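Local coordinates for protein Vng1086c (Halobacterium sp., PDB 2GF4), which is of unknown function but binds calcium and is a small, mostly helical member of the uncharacterised UPF0058 family, at residues H45-K48 with S49-K52. Sequence-based numbering, arbitrary orientation.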
loop_
_atom_site.group_PDB
_atom_site.type_symbol
_atom_site.label_atom_id
_atom_site.label_comp_id
_atom_site.label_asym_id
_atom_site.label_seq_id
_atom_site.Cartn_x
_atom_site.Cartn_y
_atom_site.Cartn_z
ATOM N N HIS A 45 -17.354 -20.821 -4.690
ATOM C CA HIS A 45 -18.236 -20.352 -5.746
ATOM C C HIS A 45 -18.275 -18.868 -5.892
ATOM O O HIS A 45 -18.991 -18.374 -6.758
ATOM C CB HIS A 45 -19.629 -20.858 -5.546
ATOM C CG HIS A 45 -19.709 -22.348 -5.578
ATOM N ND1 HIS A 45 -19.231 -23.095 -6.632
ATOM C CD2 HIS A 45 -20.167 -23.228 -4.664
ATOM C CE1 HIS A 45 -19.399 -24.375 -6.365
ATOM N NE2 HIS A 45 -19.960 -24.480 -5.177
ATOM N N LYS A 46 -17.568 -18.141 -5.045
ATOM C CA LYS A 46 -17.560 -16.694 -5.217
ATOM C C LYS A 46 -16.610 -16.332 -6.377
ATOM O O LYS A 46 -15.755 -17.145 -6.789
ATOM C CB LYS A 46 -17.147 -16.021 -3.927
ATOM C CG LYS A 46 -18.250 -16.042 -2.905
ATOM C CD LYS A 46 -17.739 -15.454 -1.618
ATOM C CE LYS A 46 -18.877 -15.420 -0.658
ATOM N NZ LYS A 46 -18.574 -14.551 0.471
ATOM N N SER A 47 -16.748 -15.128 -6.888
ATOM C CA SER A 47 -15.980 -14.689 -8.051
ATOM C C SER A 47 -14.460 -14.580 -7.974
ATOM O O SER A 47 -13.884 -14.497 -6.885
ATOM C CB SER A 47 -16.559 -13.347 -8.544
ATOM O OG SER A 47 -16.133 -12.226 -7.748
ATOM N N LYS A 48 -13.812 -14.670 -9.130
ATOM C CA LYS A 48 -12.363 -14.492 -9.207
ATOM C C LYS A 48 -12.064 -13.114 -8.608
ATOM O O LYS A 48 -11.071 -12.947 -7.902
ATOM C CB LYS A 48 -11.926 -14.462 -10.653
ATOM C CG LYS A 48 -11.384 -15.764 -11.134
ATOM C CD LYS A 48 -10.943 -15.572 -12.574
ATOM C CE LYS A 48 -9.568 -16.188 -12.813
ATOM N NZ LYS A 48 -8.666 -15.413 -13.730
ATOM N N SER A 49 -12.911 -12.121 -8.891
ATOM C CA SER A 49 -12.700 -10.763 -8.389
ATOM C C SER A 49 -12.774 -10.655 -6.872
ATOM O O SER A 49 -12.011 -9.886 -6.273
ATOM C CB SER A 49 -13.727 -9.848 -9.032
ATOM O OG SER A 49 -13.738 -8.584 -8.386
ATOM N N GLU A 50 -13.694 -11.400 -6.254
ATOM C CA GLU A 50 -13.808 -11.384 -4.803
ATOM C C GLU A 50 -12.555 -12.057 -4.230
ATOM O O GLU A 50 -12.041 -11.607 -3.213
ATOM C CB GLU A 50 -15.071 -12.146 -4.375
ATOM C CG GLU A 50 -16.336 -11.359 -4.750
ATOM C CD GLU A 50 -17.634 -12.102 -4.522
ATOM O OE1 GLU A 50 -17.953 -13.039 -5.286
ATOM O OE2 GLU A 50 -18.371 -11.757 -3.585
ATOM N N HIS A 51 -12.040 -13.105 -4.873
ATOM C CA HIS A 51 -10.856 -13.759 -4.324
ATOM C C HIS A 51 -9.605 -12.933 -4.483
ATOM O O HIS A 51 -8.745 -12.969 -3.600
ATOM C CB HIS A 51 -10.736 -15.136 -4.925
ATOM C CG HIS A 51 -11.659 -16.117 -4.255
ATOM N ND1 HIS A 51 -11.426 -16.604 -2.987
ATOM C CD2 HIS A 51 -12.839 -16.647 -4.649
ATOM C CE1 HIS A 51 -12.421 -17.385 -2.632
ATOM N NE2 HIS A 51 -13.285 -17.434 -3.622
ATOM N N LYS A 52 -9.499 -12.196 -5.588
ATOM C CA LYS A 52 -8.359 -11.301 -5.813
ATOM C C LYS A 52 -8.398 -10.232 -4.735
ATOM O O LYS A 52 -7.362 -9.891 -4.180
ATOM C CB LYS A 52 -8.487 -10.598 -7.147
ATOM C CG LYS A 52 -8.116 -11.496 -8.276
ATOM C CD LYS A 52 -7.910 -10.677 -9.509
ATOM C CE LYS A 52 -8.816 -11.205 -10.573
ATOM N NZ LYS A 52 -9.188 -10.149 -11.537
#
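Ser47 and Glu50 close a capping box at the start of helix 48-71. Ser47 OG accepts from Glu50 N at 3.0 Å. In return, Glu50 OE1 takes the backbone N-H of Ser47 at 2.9 Å. Ser47 OG also donates to Glu50 OE1 at 3.2 Å, so two donors grip this carboxylate oxygen, both on its anti side and slightly out of plane. Ser47 OG sits between its own N and carbonyl carbon (chi1 78°), where it meets both Glu50 N and Glu50 OE1. Lys46 crosses Glu50 at about a right angle, Lys46 CB lying 3.4 Å from Glu50 OE1. With an alanine in place of Glu50, Ser47 N and the Ser47 hydroxyl would probably lose their shared acceptor, though the backbone N-H would still hold OG. Behind the cap the helical bonds begin: His51 N reaches Ser47 O at 3.1 Å, and Lys52 N reaches Lys48 O at 2.9 Å. The CD2 edge of the His51 ring lies in plane with Lys46 O, which accepts from Lys3 NZ; ring ND1 hydrogen-bonds to His10 ND1 and NE2 to His43 O. His51 thus packs this helix end against helix 3-21, while Lys52 salt-bridges Asp69 and Glu70 of the second subunit.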